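Local coordinates for protein glutamine cyclotransferase (Xanthomonas campestris, PDB 3MBR) that probably catalyses the cyclisation of amino-terminal glutamine residues to pyroglutamate, with release of ammonia, and carries a calcium ion in its beta-propeller, at residues G8-K13 / E230-P235; R42-K47 / L56-V61; Q79-N84 / F101-E106; N203-G208 / T221-P226. The protein carries 1 engineered substitution. All coordinates share one frame; numbering follows the deposited sequence.

The four contacts sample a five-bladed beta-propeller with a calcium ion near its middle. Contact 4 lies nearest the metal: the nearest approach of Gly208 to the calcium ion is about 6 Å, and Gly208 precedes the ligand Ile209. Contact 1 belongs to the same blade, its centre about 18 Å from that of contact 4, and joins the first strand of the chain to the last. Contact 2 forms the outer hairpin of another blade and touches contact 3 in the blade that follows it in the chain, where Gln79 OE1 packs 3.5 Å from Val45 CG2. Contacts 1 and 3 lie on opposite sides of the molecule, with centres about 33 Å apart.

Contact 1. Residues G8-K13 / E230-P235; sequences GYRVVK and EIRLTP
Arg10 and Arg232 exchange two backbone hydrogen bonds, N to O in each direction and both 2.9 Å long, in the antiparallel pairing of strand 9-16 with strand 227-233. The chain's first strand thus becomes an outer strand of a blade otherwise built from its last three, the velcro closure of beta-propellers. Val12 and Lys13 both face Glu230 in a classic beta bulge, where Glu230 O accepts from Val12 N at 2.8 Å and only weakly from Lys13 N. The bulge points Val12 at the partner strand, and here packing is tight: Val12 CG2 sits 3.5 Å above the centre of the Arg232 guanidinium, while CG1 is 3.7 Å from Glu230 OE1. Arg232 is bent rather than extended, with chi2 at 90° setting CD and chi3 at 71° setting NE. Its NH1 meets the anti lone pair of Glu230 OE1 at 2.9 Å, nearly in the guanidinium plane, and Tyr15 OH binds OE2. On the face carrying Tyr9, Val11 and Ile231, Tyr9 CD1 lies 4.1 Å from Ile231 CG2, and Tyr9 also rests on Leu188 and Ala190. Toward the exposed Arg10 packing is looser: its NH2 stops 4.0 Å from Arg232 NE with guanidinium planes 88° apart, and at the far end a water links Gly8 N to Thr234 O. Two like charges so close probably repel, which the Glu230 carboxylate and solvent would be expected to moderate.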
loop_
_atom_site.group_PDB
_atom_site.type_symbol
_atom_site.label_atom_id
_atom_site.label_comp_id
_atom_site.label_asym_id
_atom_site.label_seq_id
_atom_site.Cartn_x
_atom_site.Cartn_y
_atom_site.Cartn_z
ATOM N N GLY A 8 -12.941 12.558 9.269
ATOM C CA GLY A 8 -12.948 11.632 10.377
ATOM C C GLY A 8 -13.020 10.158 10.032
ATOM O O GLY A 8 -13.279 9.792 8.921
ATOM N N TYR A 9 -12.880 9.341 11.030
ATOM C CA TYR A 9 -13.017 7.908 10.837
ATOM C C TYR A 9 -13.387 7.277 12.135
ATOM O O TYR A 9 -13.242 7.925 13.199
ATOM C CB TYR A 9 -11.695 7.277 10.304
ATOM C CG TYR A 9 -10.605 7.226 11.351
ATOM C CD1 TYR A 9 -10.370 6.074 12.088
ATOM C CD2 TYR A 9 -9.887 8.403 11.676
ATOM C CE1 TYR A 9 -9.401 6.030 13.121
ATOM C CE2 TYR A 9 -8.895 8.400 12.667
ATOM C CZ TYR A 9 -8.666 7.229 13.423
ATOM O OH TYR A 9 -7.727 7.245 14.410
ATOM N N ARG A 10 -13.851 6.031 12.047
ATOM C CA ARG A 10 -14.023 5.217 13.220
ATOM C C ARG A 10 -13.411 3.861 13.035
ATOM O O ARG A 10 -13.378 3.359 11.943
ATOM C CB ARG A 10 -15.452 5.090 13.655
ATOM C CG ARG A 10 -16.343 4.392 12.845
ATOM C CD ARG A 10 -17.809 4.337 13.525
ATOM N NE ARG A 10 -18.616 3.659 12.535
ATOM C CZ ARG A 10 -18.816 2.335 12.449
ATOM N NH1 ARG A 10 -18.347 1.496 13.384
ATOM N NH2 ARG A 10 -19.501 1.842 11.386
ATOM N N VAL A 11 -12.922 3.293 14.123
ATOM C CA VAL A 11 -12.410 1.928 14.125
ATOM C C VAL A 11 -13.619 1.012 14.240
ATOM O O VAL A 11 -14.355 1.054 15.243
ATOM C CB VAL A 11 -11.400 1.681 15.236
ATOM C CG1 VAL A 11 -11.000 0.263 15.343
ATOM C CG2 VAL A 11 -10.144 2.579 15.061
ATOM N N VAL A 12 -13.833 0.191 13.228
ATOM C CA VAL A 12 -14.881 -0.815 13.240
ATOM C C VAL A 12 -14.433 -2.021 14.099
ATOM O O VAL A 12 -15.203 -2.541 14.941
ATOM C CB VAL A 12 -15.209 -1.286 11.765
ATOM C CG1 VAL A 12 -16.203 -2.435 11.727
ATOM C CG2 VAL A 12 -15.608 -0.148 10.864
ATOM N N LYS A 13 -13.254 -2.542 13.811
ATOM C CA LYS A 13 -12.794 -3.765 14.389
ATOM C C LYS A 13 -11.284 -3.828 14.402
ATOM O O LYS A 13 -10.676 -3.337 13.465
ATOM C CB LYS A 13 -13.411 -4.981 13.617
ATOM C CG LYS A 13 -13.198 -6.267 14.293
ATOM C CD LYS A 13 -14.170 -7.296 13.612
ATOM C CE LYS A 13 -13.923 -8.722 14.099
ATOM N NZ LYS A 13 -14.970 -9.725 13.549
ATOM N N GLU A 230 -9.839 -2.375 10.837
ATOM C CA GLU A 230 -10.863 -2.020 9.832
ATOM C C GLU A 230 -11.391 -0.670 10.277
ATOM O O GLU A 230 -11.820 -0.514 11.412
ATOM C CB GLU A 230 -12.004 -3.080 9.854
ATOM C CG GLU A 230 -13.108 -2.771 8.860
ATOM C CD GLU A 230 -14.193 -3.829 8.855
ATOM O OE1 GLU A 230 -15.254 -3.530 8.287
ATOM O OE2 GLU A 230 -13.966 -4.935 9.398
ATOM N N ILE A 231 -11.383 0.286 9.366
ATOM C CA ILE A 231 -11.830 1.661 9.671
ATOM C C ILE A 231 -12.919 2.093 8.655
ATOM O O ILE A 231 -12.891 1.669 7.509
ATOM C CB ILE A 231 -10.660 2.621 9.662
ATOM C CG1 ILE A 231 -10.033 2.748 8.311
ATOM C CG2 ILE A 231 -9.594 2.300 10.729
ATOM C CD1 ILE A 231 -9.006 3.908 8.251
ATOM N N ARG A 232 -13.852 2.895 9.155
ATOM C CA ARG A 232 -14.881 3.419 8.283
ATOM C C ARG A 232 -14.704 4.954 8.217
ATOM O O ARG A 232 -14.652 5.592 9.265
ATOM C CB ARG A 232 -16.266 3.025 8.830
ATOM C CG ARG A 232 -17.448 3.259 7.795
ATOM C CD ARG A 232 -17.579 1.942 6.976
ATOM N NE ARG A 232 -18.132 0.814 7.752
ATOM C CZ ARG A 232 -17.625 -0.459 7.936
ATOM N NH1 ARG A 232 -16.390 -1.024 7.401
ATOM N NH2 ARG A 232 -18.493 -1.177 8.717
ATOM N N LEU A 233 -14.539 5.542 7.037
ATOM C CA LEU A 233 -14.364 6.991 6.904
ATOM C C LEU A 233 -15.694 7.717 7.107
ATOM O O LEU A 233 -16.754 7.233 6.647
ATOM C CB LEU A 233 -13.849 7.356 5.534
ATOM C CG LEU A 233 -12.489 6.656 5.186
ATOM C CD1 LEU A 233 -11.940 7.251 3.898
ATOM C CD2 LEU A 233 -11.449 6.830 6.349
ATOM N N THR A 234 -15.678 8.842 7.826
ATOM C CA THR A 234 -16.908 9.634 8.030
ATOM C C THR A 234 -17.119 10.540 6.842
ATOM O O THR A 234 -16.226 11.236 6.484
ATOM C CB THR A 234 -16.689 10.497 9.289
ATOM O OG1 THR A 234 -16.424 9.593 10.368
ATOM C CG2 THR A 234 -17.916 11.430 9.612
ATOM N N PRO A 235 -18.329 10.577 6.243
ATOM C CA PRO A 235 -18.536 11.445 5.055
ATOM C C PRO A 235 -18.138 12.891 5.404
ATOM O O PRO A 235 -18.436 13.344 6.521
ATOM C CB PRO A 235 -20.069 11.336 4.828
ATOM C CG PRO A 235 -20.363 9.877 5.331
ATOM C CD PRO A 235 -19.525 9.749 6.542
HETATM O O HOH W 1 -15.443 13.583 8.017
#

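Contact 2. Residues R42-K47 / L56-V61; sequences RSSVRK and LQRAEV
Val45 and Ala59 form a hydrogen-bonded antiparallel pair, N to O at 2.9 Å each way, in the outer hairpin of a propeller blade. Lys47 N gives to Gln57 O at 2.8 Å. Leu56 and Gln57 both face Lys47 in a classic beta bulge, so Lys47 O receives Leu56 N at 2.7 Å and a weak bond from Gln57 N. At the other end Val61 N donates to Ser43 O at 3.0 Å. Several side chains find their polar partners outside the hairpin: Ser43 OG at Gly67 N and Thr37 O, Ser44 OG at Thr37 OG1, and Gln57 NE2 at Ala93 O. Glu60 OE1 accepts from a water at 2.7 Å, and that water accepts from Ser43 N. Arg46 is held by Asp18 through NH1 and by Thr20 through NH2, while Arg58 NH2 lies over one face of its guanidinium, 3.8 Å from Arg46 NH2. The Asp18 carboxylate therefore probably helps offset the repulsion between the two arginines.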
loop_
_atom_site.group_PDB
_atom_site.type_symbol
_atom_site.label_atom_id
_atom_site.label_comp_id
_atom_site.label_asym_id
_atom_site.label_seq_id
_atom_site.Cartn_x
_atom_site.Cartn_y
_atom_site.Cartn_z
ATOM N N ARG A 42 15.673 -10.958 4.473
ATOM C CA ARG A 42 14.574 -11.933 4.445
ATOM C C ARG A 42 13.337 -11.142 4.095
ATOM O O ARG A 42 12.867 -10.354 4.842
ATOM C CB ARG A 42 14.320 -12.568 5.797
ATOM C CG ARG A 42 13.155 -13.590 5.727
ATOM C CD ARG A 42 13.462 -14.916 6.541
ATOM N NE ARG A 42 12.242 -15.384 7.235
ATOM C CZ ARG A 42 12.175 -16.348 8.167
ATOM N NH1 ARG A 42 10.997 -16.638 8.721
ATOM N NH2 ARG A 42 13.256 -17.023 8.564
ATOM N N SER A 43 12.829 -11.377 2.924
ATOM C CA SER A 43 11.732 -10.613 2.415
ATOM C C SER A 43 10.702 -11.589 1.884
ATOM O O SER A 43 11.061 -12.556 1.233
ATOM C CB SER A 43 12.388 -9.925 1.297
ATOM O OG SER A 43 11.675 -8.904 0.968
ATOM N N SER A 44 9.419 -11.311 2.051
ATOM C CA SER A 44 8.405 -12.293 1.717
ATOM C C SER A 44 7.160 -11.651 1.209
ATOM O O SER A 44 6.893 -10.452 1.410
ATOM C CB SER A 44 8.008 -13.108 3.009
ATOM O OG SER A 44 7.136 -12.471 3.912
ATOM N N VAL A 45 6.318 -12.459 0.595
ATOM C CA VAL A 45 4.920 -12.100 0.306
ATOM C C VAL A 45 4.064 -13.112 1.033
ATOM O O VAL A 45 4.287 -14.330 0.883
ATOM C CB VAL A 45 4.656 -12.205 -1.185
ATOM C CG1 VAL A 45 3.227 -11.866 -1.502
ATOM C CG2 VAL A 45 5.558 -11.159 -1.932
ATOM N N ARG A 46 3.117 -12.644 1.814
ATOM C CA ARG A 46 2.355 -13.543 2.718
ATOM C C ARG A 46 0.895 -13.479 2.305
ATOM O O ARG A 46 0.381 -12.381 2.035
ATOM C CB ARG A 46 2.367 -13.054 4.170
ATOM C CG ARG A 46 3.783 -12.978 4.788
ATOM C CD ARG A 46 3.666 -12.275 6.122
ATOM N NE ARG A 46 4.968 -12.238 6.748
ATOM C CZ ARG A 46 5.111 -12.176 8.083
ATOM N NH1 ARG A 46 4.023 -12.045 8.881
ATOM N NH2 ARG A 46 6.327 -12.202 8.614
ATOM N N LYS A 47 0.214 -14.627 2.291
ATOM C CA LYS A 47 -1.236 -14.675 2.206
ATOM C C LYS A 47 -1.726 -14.905 3.627
ATOM O O LYS A 47 -1.297 -15.882 4.241
ATOM C CB LYS A 47 -1.680 -15.816 1.312
ATOM C CG LYS A 47 -3.216 -15.951 1.260
ATOM C CD LYS A 47 -3.543 -17.241 0.385
ATOM C CE LYS A 47 -4.951 -17.483 0.248
ATOM N NZ LYS A 47 -5.126 -18.799 -0.494
ATOM N N LEU A 56 -1.160 -18.119 5.793
ATOM C CA LEU A 56 -1.683 -19.339 5.079
ATOM C C LEU A 56 -0.689 -19.857 4.029
ATOM O O LEU A 56 -0.632 -21.054 3.743
ATOM C CB LEU A 56 -3.029 -18.997 4.420
ATOM C CG LEU A 56 -4.053 -18.444 5.424
ATOM C CD1 LEU A 56 -5.309 -17.990 4.684
ATOM C CD2 LEU A 56 -4.430 -19.553 6.358
ATOM N N GLN A 57 0.058 -18.936 3.415
ATOM C CA GLN A 57 0.973 -19.268 2.337
ATOM C C GLN A 57 2.013 -18.151 2.289
ATOM O O GLN A 57 1.700 -17.006 2.665
ATOM C CB GLN A 57 0.149 -19.290 1.066
ATOM C CG GLN A 57 0.683 -20.132 -0.027
ATOM C CD GLN A 57 -0.181 -20.047 -1.267
ATOM O OE1 GLN A 57 -1.239 -19.401 -1.291
ATOM N NE2 GLN A 57 0.300 -20.621 -2.310
ATOM N N ARG A 58 3.229 -18.427 1.812
ATOM C CA ARG A 58 4.240 -17.373 1.688
ATOM C C ARG A 58 5.218 -17.716 0.585
ATOM O O ARG A 58 5.457 -18.901 0.229
ATOM C CB ARG A 58 4.978 -17.120 2.990
ATOM C CG ARG A 58 5.880 -18.173 3.473
ATOM C CD ARG A 58 6.986 -17.445 4.234
ATOM N NE ARG A 58 6.627 -17.089 5.595
ATOM C CZ ARG A 58 7.172 -16.079 6.274
ATOM N NH1 ARG A 58 8.082 -15.303 5.683
ATOM N NH2 ARG A 58 6.815 -15.838 7.547
ATOM N N ALA A 59 5.789 -16.683 0.038
ATOM C CA ALA A 59 6.808 -16.826 -0.969
ATOM C C ALA A 59 7.952 -15.954 -0.498
ATOM O O ALA A 59 7.696 -14.924 0.138
ATOM C CB ALA A 59 6.254 -16.287 -2.252
ATOM N N GLU A 60 9.183 -16.368 -0.765
ATOM C CA GLU A 60 10.391 -15.556 -0.542
ATOM C C GLU A 60 10.697 -14.756 -1.817
ATOM O O GLU A 60 10.707 -15.278 -2.958
ATOM C CB GLU A 60 11.526 -16.441 -0.048
ATOM C CG GLU A 60 11.132 -17.198 1.302
ATOM C CD GLU A 60 10.473 -16.343 2.438
ATOM O OE1 GLU A 60 10.920 -15.249 2.814
ATOM O OE2 GLU A 60 9.511 -16.820 3.017
ATOM N N VAL A 61 10.998 -13.490 -1.632
ATOM C CA VAL A 61 11.385 -12.615 -2.737
ATOM C C VAL A 61 12.767 -13.026 -3.246
ATOM O O VAL A 61 13.646 -13.392 -2.432
ATOM C CB VAL A 61 11.475 -11.214 -2.181
ATOM C CG1 VAL A 61 12.111 -10.279 -3.163
ATOM C CG2 VAL A 61 10.068 -10.758 -1.795
HETATM O O HOH W 2 13.354 -14.452 1.894
#

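Contact 3. Residues Q79-N84 / F101-E106; sequences QLTWRN and FRYPGE
Tyr103 OH accepts the backbone N-H of Thr81 at 2.9 Å, joining the end of strand 76-81 to the connection that leaves strand 96-102 for the next blade of the beta-propeller. A chi1 of 50° sets Tyr103 CG between the backbone N and the carbonyl carbon. Thr81 O lies at the edge of the ring, near its plane and 2.8 Å from OH. Leu80 crosses the same ring at a slant, its CD2 3.7 Å from Tyr103 CE2. That methyl also lies at the edge of the Phe101 ring, 4.3 Å from CZ, so one methyl touches both aromatic side chains. Leu80 and Tyr103 both touch Met119 of strand 117-120, so the packing continues into the following blade.

Further along, Trp82, Arg83 and Glu106 point the same way. The Glu106 carboxylate is turned 72° from the indole but only 35° from the guanidinium. Its OE2 forms a salt bridge with Arg83 NE at 3.3 Å, the hydrogen bond in it being weak, while OE1 has its main partner in Trp108 NE1. Arg83 in turn lies against Trp82, with NE 2.9 Å above the indole plane and offset toward the rim. The Glu106 backbone also approaches, CA coming 3.4 Å from Trp82 O. Beside the salt bridge, a water accepts from Arg83 NH2 at 3.2 Å.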
loop_
_atom_site.group_PDB
_atom_site.type_symbol
_atom_site.label_atom_id
_atom_site.label_comp_id
_atom_site.label_asym_id
_atom_site.label_seq_id
_atom_site.Cartn_x
_atom_site.Cartn_y
_atom_site.Cartn_z
ATOM N N GLN A 79 4.914 -7.175 -7.812
ATOM C CA GLN A 79 5.630 -6.601 -6.685
ATOM C C GLN A 79 6.797 -5.762 -7.146
ATOM O O GLN A 79 7.506 -6.132 -8.095
ATOM C CB GLN A 79 6.150 -7.753 -5.829
ATOM C CG GLN A 79 6.894 -7.253 -4.555
ATOM C CD GLN A 79 7.333 -8.337 -3.649
ATOM O OE1 GLN A 79 7.731 -9.405 -4.076
ATOM N NE2 GLN A 79 7.283 -8.069 -2.339
ATOM N N LEU A 80 7.080 -4.655 -6.448
ATOM C CA LEU A 80 8.260 -3.811 -6.652
ATOM C C LEU A 80 9.351 -4.205 -5.687
ATOM O O LEU A 80 9.121 -4.969 -4.745
ATOM C CB LEU A 80 7.930 -2.316 -6.497
ATOM C CG LEU A 80 6.739 -1.828 -7.289
ATOM C CD1 LEU A 80 6.425 -0.379 -6.862
ATOM C CD2 LEU A 80 7.041 -1.907 -8.773
ATOM N N THR A 81 10.571 -3.719 -5.951
ATOM C CA THR A 81 11.615 -3.873 -4.960
ATOM C C THR A 81 12.090 -2.508 -4.566
ATOM O O THR A 81 11.953 -1.508 -5.323
ATOM C CB THR A 81 12.816 -4.664 -5.508
ATOM O OG1 THR A 81 13.342 -4.000 -6.678
ATOM C CG2 THR A 81 12.493 -6.114 -5.784
ATOM N N TRP A 82 12.680 -2.412 -3.412
ATOM C CA TRP A 82 13.094 -1.061 -3.001
ATOM C C TRP A 82 14.136 -0.366 -3.923
ATOM O O TRP A 82 13.873 0.689 -4.605
ATOM C CB TRP A 82 13.537 -1.150 -1.568
ATOM C CG TRP A 82 13.959 0.190 -0.966
ATOM C CD1 TRP A 82 13.533 1.475 -1.333
ATOM C CD2 TRP A 82 14.922 0.362 0.072
ATOM N NE1 TRP A 82 14.180 2.410 -0.556
ATOM C CE2 TRP A 82 15.035 1.754 0.311
ATOM C CE3 TRP A 82 15.710 -0.531 0.825
ATOM C CZ2 TRP A 82 15.905 2.271 1.282
ATOM C CZ3 TRP A 82 16.572 -0.022 1.778
ATOM C CH2 TRP A 82 16.666 1.374 1.997
ATOM N N ARG A 83 15.324 -0.963 -3.985
ATOM C CA ARG A 83 16.413 -0.263 -4.682
ATOM C C ARG A 83 17.019 -1.141 -5.764
ATOM O O ARG A 83 18.096 -0.819 -6.294
ATOM C CB ARG A 83 17.477 0.221 -3.665
ATOM C CG ARG A 83 17.047 1.515 -2.960
ATOM C CD ARG A 83 18.049 2.013 -1.864
ATOM N NE ARG A 83 17.543 3.224 -1.174
ATOM C CZ ARG A 83 18.236 3.977 -0.315
ATOM N NH1 ARG A 83 19.498 3.674 -0.005
ATOM N NH2 ARG A 83 17.658 5.042 0.231
ATOM N N ASN A 84 16.360 -2.247 -6.096
ATOM C CA ASN A 84 16.920 -3.171 -7.082
ATOM C C ASN A 84 16.520 -2.911 -8.527
ATOM O O ASN A 84 17.064 -3.594 -9.435
ATOM C CB ASN A 84 16.701 -4.651 -6.712
ATOM C CG ASN A 84 17.125 -4.975 -5.275
ATOM O OD1 ASN A 84 16.267 -5.216 -4.396
ATOM N ND2 ASN A 84 18.438 -4.940 -5.008
ATOM N N PHE A 101 10.567 -7.775 -14.316
ATOM C CA PHE A 101 10.551 -6.593 -15.177
ATOM C C PHE A 101 11.456 -5.552 -14.514
ATOM O O PHE A 101 11.877 -5.758 -13.358
ATOM C CB PHE A 101 9.117 -6.038 -15.401
ATOM C CG PHE A 101 8.369 -5.621 -14.132
ATOM C CD1 PHE A 101 8.361 -4.290 -13.689
ATOM C CD2 PHE A 101 7.687 -6.550 -13.373
ATOM C CE1 PHE A 101 7.620 -3.920 -12.503
ATOM C CE2 PHE A 101 6.987 -6.199 -12.258
ATOM C CZ PHE A 101 6.938 -4.864 -11.830
ATOM N N ARG A 102 11.814 -4.500 -15.265
ATOM C CA ARG A 102 12.726 -3.474 -14.751
ATOM C C ARG A 102 12.109 -2.145 -14.934
ATOM O O ARG A 102 11.337 -1.937 -15.877
ATOM C CB ARG A 102 14.073 -3.507 -15.470
ATOM C CG ARG A 102 15.133 -4.277 -14.687
ATOM C CD ARG A 102 16.535 -3.976 -15.296
ATOM N NE ARG A 102 17.530 -5.068 -15.259
ATOM C CZ ARG A 102 17.337 -6.336 -14.864
ATOM N NH1 ARG A 102 16.140 -6.769 -14.444
ATOM N NH2 ARG A 102 18.366 -7.185 -14.899
ATOM N N TYR A 103 12.372 -1.232 -14.003
ATOM C CA TYR A 103 11.824 0.103 -14.107
ATOM C C TYR A 103 12.850 1.134 -13.632
ATOM O O TYR A 103 13.769 0.808 -12.860
ATOM C CB TYR A 103 10.517 0.223 -13.299
ATOM C CG TYR A 103 10.666 -0.309 -11.874
ATOM C CD1 TYR A 103 11.236 0.505 -10.850
ATOM C CD2 TYR A 103 10.283 -1.594 -11.546
ATOM C CE1 TYR A 103 11.390 0.031 -9.522
ATOM C CE2 TYR A 103 10.448 -2.073 -10.234
ATOM C CZ TYR A 103 10.972 -1.258 -9.244
ATOM O OH TYR A 103 11.118 -1.738 -7.977
ATOM N N PRO A 104 12.730 2.387 -14.133
ATOM C CA PRO A 104 13.593 3.426 -13.591
ATOM C C PRO A 104 13.262 3.887 -12.147
ATOM O O PRO A 104 12.079 3.974 -11.798
ATOM C CB PRO A 104 13.368 4.587 -14.574
ATOM C CG PRO A 104 12.060 4.388 -15.169
ATOM C CD PRO A 104 11.732 2.919 -15.081
ATOM N N GLY A 105 14.288 4.151 -11.316
ATOM C CA GLY A 105 14.043 4.665 -9.933
ATOM C C GLY A 105 13.748 3.616 -8.846
ATOM O O GLY A 105 14.070 2.422 -9.013
ATOM N N GLU A 106 13.118 4.061 -7.738
ATOM C CA GLU A 106 12.899 3.246 -6.563
ATOM C C GLU A 106 11.442 2.765 -6.631
ATOM O O GLU A 106 10.617 3.391 -7.235
ATOM C CB GLU A 106 13.107 4.089 -5.273
ATOM C CG GLU A 106 14.617 4.359 -4.953
ATOM C CD GLU A 106 14.876 4.998 -3.602
ATOM O OE1 GLU A 106 13.900 5.312 -2.828
ATOM O OE2 GLU A 106 16.094 5.217 -3.309
HETATM O O HOH W 3 13.974 -0.218 -7.469
HETATM O O HOH W 4 14.702 5.990 -0.540
#

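Contact 4. Residues N203-G208 / T221-P226; sequences NDVLNG and TGKRWP
Asn207 and Gly208 both face Thr221 in a classic beta bulge of the hairpin formed by strands 206-212 and 217-222, and Thr221 O accepts from Asn207 N at 3.0 Å and from Gly208 N at 3.1 Å. These strands belong to the closing blade of the beta-propeller, and the chain runs from Gly208 straight into the calcium ligand Ile209. At the end of the strand a type II beta turn runs from Gly222 to Trp225, and the Trp225 indole lies against residues 203-208. Trp225 NE1 donates to Asp204 O at 2.8 Å; the acceptor lies nearly in the indole plane, whereas NE1 stands 64° out of the carbonyl plane. The benzo part of the ring packs on Leu206, with CZ2 3.8 Å from CB, while one indole face rests on the Thr221-Gly222 peptide. Lys223 runs past Asn203 O, and its CE comes 3.3 Å from Asn207 OD1 before NZ ends on Glu24 and Thr23 O. Asp204 and Arg224 meet with carboxylate and guanidinium planes 88° apart. Their salt bridge, Arg224 NE to Asp204 OD2 at 3.4 Å, contains only a weak hydrogen bond. One water reinforces it, accepting from Arg224 NH2 and Asn203 ND2 and donating to Asp204 OD2 at 2.7 Å.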
loop_
_atom_site.group_PDB
_atom_site.type_symbol
_atom_site.label_atom_id
_atom_site.label_comp_id
_atom_site.label_asym_id
_atom_site.label_seq_id
_atom_site.Cartn_x
_atom_site.Cartn_y
_atom_site.Cartn_z
ATOM N N ASN A 203 10.832 2.257 10.870
ATOM C CA ASN A 203 10.312 2.077 12.274
ATOM C C ASN A 203 8.841 1.600 12.150
ATOM O O ASN A 203 8.461 1.244 11.074
ATOM C CB ASN A 203 10.456 3.381 13.102
ATOM C CG ASN A 203 11.865 3.579 13.582
ATOM O OD1 ASN A 203 12.360 4.702 13.595
ATOM N ND2 ASN A 203 12.554 2.477 13.983
ATOM N N ASP A 204 7.984 1.729 13.188
ATOM C CA ASP A 204 6.638 1.086 13.071
ATOM C C ASP A 204 5.571 1.955 12.362
ATOM O O ASP A 204 4.507 2.332 12.969
ATOM C CB ASP A 204 6.166 0.593 14.484
ATOM C CG ASP A 204 7.116 -0.428 15.140
ATOM O OD1 ASP A 204 6.795 -0.910 16.288
ATOM O OD2 ASP A 204 8.194 -0.755 14.562
ATOM N N VAL A 205 5.889 2.344 11.118
ATOM C CA VAL A 205 5.068 3.264 10.369
ATOM C C VAL A 205 3.900 2.488 9.790
ATOM O O VAL A 205 3.977 1.252 9.499
ATOM C CB VAL A 205 5.793 3.931 9.198
ATOM C CG1 VAL A 205 6.807 5.024 9.690
ATOM C CG2 VAL A 205 6.469 2.935 8.304
ATOM N N LEU A 206 2.785 3.194 9.548
ATOM C CA LEU A 206 1.674 2.653 8.725
ATOM C C LEU A 206 2.256 2.331 7.362
ATOM O O LEU A 206 3.037 3.145 6.797
ATOM C CB LEU A 206 0.543 3.715 8.640
ATOM C CG LEU A 206 -0.841 3.170 8.178
ATOM C CD1 LEU A 206 -1.997 4.072 8.638
ATOM C CD2 LEU A 206 -0.988 2.990 6.689
ATOM N N ASN A 207 1.929 1.179 6.831
ATOM C CA ASN A 207 2.546 0.810 5.562
ATOM C C ASN A 207 1.663 -0.131 4.785
ATOM O O ASN A 207 2.087 -0.681 3.763
ATOM C CB ASN A 207 3.939 0.218 5.783
ATOM C CG ASN A 207 4.877 0.582 4.737
ATOM O OD1 ASN A 207 6.004 0.906 5.117
ATOM N ND2 ASN A 207 4.541 0.390 3.483
ATOM N N GLY A 208 0.420 -0.366 5.216
ATOM C CA GLY A 208 -0.459 -1.294 4.496
ATOM C C GLY A 208 -1.849 -0.687 4.494
ATOM O O GLY A 208 -2.358 -0.391 5.611
ATOM N N THR A 221 -2.632 -1.359 8.437
ATOM C CA THR A 221 -1.690 -1.853 9.429
ATOM C C THR A 221 -0.310 -1.310 9.102
ATOM O O THR A 221 -0.167 -0.450 8.213
ATOM C CB THR A 221 -1.677 -3.391 9.510
ATOM O OG1 THR A 221 -1.000 -3.794 10.726
ATOM C CG2 THR A 221 -1.054 -4.104 8.321
ATOM N N GLY A 222 0.709 -1.696 9.858
ATOM C CA GLY A 222 2.047 -1.162 9.614
ATOM C C GLY A 222 3.111 -2.040 10.210
ATOM O O GLY A 222 2.817 -3.162 10.734
ATOM N N LYS A 223 4.353 -1.592 10.050
ATOM C CA LYS A 223 5.500 -2.419 10.369
ATOM C C LYS A 223 5.487 -2.790 11.817
ATOM O O LYS A 223 5.491 -1.947 12.711
ATOM C CB LYS A 223 6.813 -1.676 10.066
ATOM C CG LYS A 223 6.932 -1.345 8.553
ATOM C CD LYS A 223 8.379 -0.840 8.266
ATOM C CE LYS A 223 8.524 -0.456 6.821
ATOM N NZ LYS A 223 8.471 -1.501 5.910
ATOM N N ARG A 224 5.428 -4.129 12.116
ATOM C CA ARG A 224 5.483 -4.633 13.487
ATOM C C ARG A 224 4.252 -4.218 14.336
ATOM O O ARG A 224 4.245 -4.381 15.558
ATOM C CB ARG A 224 6.768 -4.254 14.236
ATOM C CG ARG A 224 7.973 -4.794 13.419
ATOM C CD ARG A 224 9.134 -5.042 14.224
ATOM N NE ARG A 224 9.719 -3.821 14.616
ATOM C CZ ARG A 224 10.562 -3.775 15.664
ATOM N NH1 ARG A 224 10.883 -4.926 16.395
ATOM N NH2 ARG A 224 11.125 -2.616 16.031
ATOM N N TRP A 225 3.201 -3.741 13.661
ATOM C CA TRP A 225 1.993 -3.376 14.446
ATOM C C TRP A 225 1.389 -4.654 15.067
ATOM O O TRP A 225 1.334 -5.704 14.424
ATOM C CB TRP A 225 0.930 -2.732 13.600
ATOM C CG TRP A 225 1.230 -1.302 13.239
ATOM C CD1 TRP A 225 2.448 -0.680 13.130
ATOM C CD2 TRP A 225 0.250 -0.339 12.836
ATOM N NE1 TRP A 225 2.270 0.624 12.692
ATOM C CE2 TRP A 225 0.941 0.851 12.515
ATOM C CE3 TRP A 225 -1.137 -0.381 12.677
ATOM C CZ2 TRP A 225 0.278 2.021 12.025
ATOM C CZ3 TRP A 225 -1.815 0.768 12.218
ATOM C CH2 TRP A 225 -1.131 1.929 11.903
ATOM N N PRO A 226 0.830 -4.544 16.287
ATOM C CA PRO A 226 0.223 -5.728 16.932
ATOM C C PRO A 226 -1.188 -5.967 16.405
ATOM O O PRO A 226 -1.750 -7.061 16.651
ATOM C CB PRO A 226 0.181 -5.369 18.425
ATOM C CG PRO A 226 0.063 -3.857 18.388
ATOM C CD PRO A 226 0.930 -3.417 17.215
HETATM O O HOH W 5 10.599 0.289 15.247
HETATM O O HOH W 6 4.359 -2.046 17.185
#